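Local coordinates for protein transmembrane oligosaccharyl transferase (Archaeoglobus fulgidus, PDB 3WAJ) that is a membrane-embedded archaeal oligosaccharyl transferase of the STT3/AglB family, built on a GT-C-type transmembrane domain, at residues Tyr50-Leu54 with Ile66-Thr72. Residues are numbered along the deposited sequence; the frame is centred on the assembly and turned at random.
Sequences YYYRL and IWFDPFT
Arg-53 grips the carboxylate of Asp-69 side-on, giving one nitrogen to each oxygen: NE lies 3.0 Å from OD2 of Asp-69, and NH2 of Arg-53 is 3.1 Å from OD1 of the same residue. Both bonds of this buried salt bridge are nearly straight. The acceptors sit in the guanidinium plane, yet the donors meet each oxygen from above the carboxylate plane, the two flat groups being turned 57° apart. With CG anti to the backbone N (chi1 176°) and a bend at chi2, the arginine chain leaves the helix toward the strand. From the opposite direction comes the aspartate, whose OD2 also receives the hydroxyl of Tyr-50 on its anti lone pair, with 2.5 Å between Tyr-50 OH and Asp-69 OD2; ring and carboxylate are almost coplanar here. Asp-69 OD1 likewise has a second donor, the backbone N of Phe-71 at 3.0 Å, which closes an Asx turn and approaches from the face opposite Arg-53 NH2. Four donors thus hold the carboxylate's rotation and would probably stabilise its negative charge.

Within the STT3 N-terminal region, these bonds tie helix 47-60 to short strand 68-69 and the type I turn at Asp-69 to Thr-72; Tyr-50 lies about 9 Å by its side chain from the bound zinc ion. Phe-71 CB touches Arg-53 NH2, and the phenyl and guanidinium planes stand 77° apart. CD1 of Ile-66 lies near the arginine head and packs 3.7 Å from CD2 of Leu-54, their side chains set roughly perpendicular. Beyond the segments, Glu-558 forms a further salt bridge with Arg-53, whose NH2 and NH1 also bond to Tyr-528 OH and Tyr-524 O, while His-555 stacks on the Tyr-50 ring.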
loop_
_atom_site.group_PDB
_atom_site.type_symbol
_atom_site.label_atom_id
_atom_site.label_comp_id
_atom_site.label_asym_id
_atom_site.label_seq_id
_atom_site.Cartn_x
_atom_site.Cartn_y
_atom_site.Cartn_z
ATOM N N TYR A 50 -6.587 -2.961 6.667
ATOM C CA TYR A 50 -6.454 -2.133 7.856
ATOM C C TYR A 50 -7.747 -1.366 8.153
ATOM O O TYR A 50 -8.114 -1.207 9.323
ATOM C CB TYR A 50 -5.252 -1.176 7.751
ATOM C CG TYR A 50 -4.911 -0.599 9.091
ATOM C CD1 TYR A 50 -4.289 -1.387 10.060
ATOM C CD2 TYR A 50 -5.243 0.712 9.419
ATOM C CE1 TYR A 50 -3.971 -0.888 11.320
ATOM C CE2 TYR A 50 -4.922 1.240 10.687
ATOM C CZ TYR A 50 -4.288 0.424 11.629
ATOM O OH TYR A 50 -3.978 0.905 12.878
ATOM N N TYR A 51 -8.438 -0.889 7.112
ATOM C CA TYR A 51 -9.796 -0.371 7.319
ATOM C C TYR A 51 -10.642 -1.405 8.050
ATOM O O TYR A 51 -11.295 -1.102 9.041
ATOM C CB TYR A 51 -10.466 0.084 6.015
ATOM C CG TYR A 51 -10.188 1.541 5.796
ATOM C CD1 TYR A 51 -10.709 2.495 6.662
ATOM C CD2 TYR A 51 -9.341 1.964 4.779
ATOM C CE1 TYR A 51 -10.401 3.834 6.512
ATOM C CE2 TYR A 51 -9.042 3.302 4.609
ATOM C CZ TYR A 51 -9.562 4.227 5.477
ATOM O OH TYR A 51 -9.260 5.551 5.296
ATOM N N TYR A 52 -10.579 -2.631 7.556
ATOM C CA TYR A 52 -11.273 -3.763 8.136
ATOM C C TYR A 52 -10.951 -3.878 9.625
ATOM O O TYR A 52 -11.860 -3.986 10.453
ATOM C CB TYR A 52 -10.861 -5.009 7.353
ATOM C CG TYR A 52 -11.246 -6.353 7.912
ATOM C CD1 TYR A 52 -10.273 -7.345 8.081
ATOM C CD2 TYR A 52 -12.566 -6.662 8.234
ATOM C CE1 TYR A 52 -10.588 -8.603 8.556
ATOM C CE2 TYR A 52 -12.898 -7.942 8.730
ATOM C CZ TYR A 52 -11.894 -8.899 8.876
ATOM O OH TYR A 52 -12.180 -10.155 9.349
ATOM N N ARG A 53 -9.661 -3.834 9.955
ATOM C CA ARG A 53 -9.210 -3.889 11.340
ATOM C C ARG A 53 -9.862 -2.757 12.150
ATOM O O ARG A 53 -10.360 -2.980 13.259
ATOM C CB ARG A 53 -7.669 -3.821 11.402
ATOM C CG ARG A 53 -7.038 -3.783 12.809
ATOM C CD ARG A 53 -7.108 -2.372 13.487
ATOM N NE ARG A 53 -6.433 -2.399 14.783
ATOM C CZ ARG A 53 -6.939 -2.976 15.870
ATOM N NH1 ARG A 53 -8.141 -3.532 15.824
ATOM N NH2 ARG A 53 -6.252 -2.980 17.001
ATOM N N LEU A 54 -9.844 -1.552 11.593
ATOM C CA LEU A 54 -10.406 -0.395 12.279
ATOM C C LEU A 54 -11.932 -0.493 12.424
ATOM O O LEU A 54 -12.473 -0.215 13.491
ATOM C CB LEU A 54 -10.027 0.903 11.570
ATOM C CG LEU A 54 -8.553 1.293 11.567
ATOM C CD1 LEU A 54 -8.369 2.649 10.814
ATOM C CD2 LEU A 54 -8.033 1.378 12.992
ATOM N N ILE A 66 -10.571 4.237 17.676
ATOM C CA ILE A 66 -9.202 4.495 18.121
ATOM C C ILE A 66 -8.508 5.503 17.189
ATOM O O ILE A 66 -8.921 5.698 16.037
ATOM C CB ILE A 66 -8.392 3.193 18.147
ATOM C CG1 ILE A 66 -8.237 2.645 16.723
ATOM C CG2 ILE A 66 -9.064 2.172 19.056
ATOM C CD1 ILE A 66 -7.268 1.480 16.604
ATOM N N TRP A 67 -7.445 6.128 17.688
ATOM C CA TRP A 67 -6.624 7.045 16.895
ATOM C C TRP A 67 -5.182 6.649 17.072
ATOM O O TRP A 67 -4.256 7.334 16.620
ATOM C CB TRP A 67 -6.838 8.493 17.370
ATOM C CG TRP A 67 -8.248 8.896 17.155
ATOM C CD1 TRP A 67 -9.277 8.815 18.053
ATOM C CD2 TRP A 67 -8.819 9.376 15.931
ATOM N NE1 TRP A 67 -10.445 9.244 17.468
ATOM C CE2 TRP A 67 -10.192 9.596 16.168
ATOM C CE3 TRP A 67 -8.296 9.653 14.661
ATOM C CZ2 TRP A 67 -11.051 10.082 15.177
ATOM C CZ3 TRP A 67 -9.139 10.135 13.685
ATOM C CH2 TRP A 67 -10.506 10.349 13.945
ATOM N N PHE A 68 -5.005 5.520 17.747
ATOM C CA PHE A 68 -3.694 4.916 17.925
ATOM C C PHE A 68 -3.840 3.395 18.077
ATOM O O PHE A 68 -4.829 2.905 18.637
ATOM C CB PHE A 68 -2.991 5.550 19.132
ATOM C CG PHE A 68 -1.617 5.008 19.388
ATOM C CD1 PHE A 68 -0.518 5.531 18.721
ATOM C CD2 PHE A 68 -1.425 3.967 20.293
ATOM C CE1 PHE A 68 0.764 5.039 18.956
ATOM C CE2 PHE A 68 -0.148 3.459 20.535
ATOM C CZ PHE A 68 0.951 3.998 19.864
ATOM N N ASP A 69 -2.866 2.652 17.554
ATOM C CA ASP A 69 -3.016 1.210 17.399
ATOM C C ASP A 69 -1.732 0.530 17.814
ATOM O O ASP A 69 -0.803 0.419 17.027
ATOM C CB ASP A 69 -3.366 0.875 15.939
ATOM C CG ASP A 69 -3.583 -0.640 15.688
ATOM O OD1 ASP A 69 -3.607 -1.435 16.652
ATOM O OD2 ASP A 69 -3.754 -1.031 14.517
ATOM N N PRO A 70 -1.666 0.089 19.077
ATOM C CA PRO A 70 -0.455 -0.573 19.569
ATOM C C PRO A 70 -0.284 -1.969 18.989
ATOM O O PRO A 70 0.749 -2.611 19.213
ATOM C CB PRO A 70 -0.693 -0.655 21.090
ATOM C CG PRO A 70 -2.175 -0.610 21.240
ATOM C CD PRO A 70 -2.649 0.317 20.154
ATOM N N PHE A 71 -1.292 -2.426 18.255
ATOM C CA PHE A 71 -1.296 -3.776 17.695
ATOM C C PHE A 71 -0.408 -3.836 16.448
ATOM O O PHE A 71 -0.036 -4.919 15.983
ATOM C CB PHE A 71 -2.710 -4.179 17.327
ATOM C CG PHE A 71 -3.075 -5.596 17.700
ATOM C CD1 PHE A 71 -2.614 -6.669 16.947
ATOM C CD2 PHE A 71 -3.944 -5.847 18.764
ATOM C CE1 PHE A 71 -2.968 -7.952 17.262
ATOM C CE2 PHE A 71 -4.308 -7.140 19.083
ATOM C CZ PHE A 71 -3.813 -8.199 18.329
ATOM N N THR A 72 -0.070 -2.669 15.906
ATOM C CA THR A 72 0.840 -2.598 14.769
ATOM C C THR A 72 2.127 -1.835 15.102
ATOM O O THR A 72 2.240 -1.236 16.173
ATOM C CB THR A 72 0.148 -1.997 13.552
ATOM O OG1 THR A 72 0.926 -2.277 12.386
ATOM C CG2 THR A 72 -0.057 -0.496 13.721
#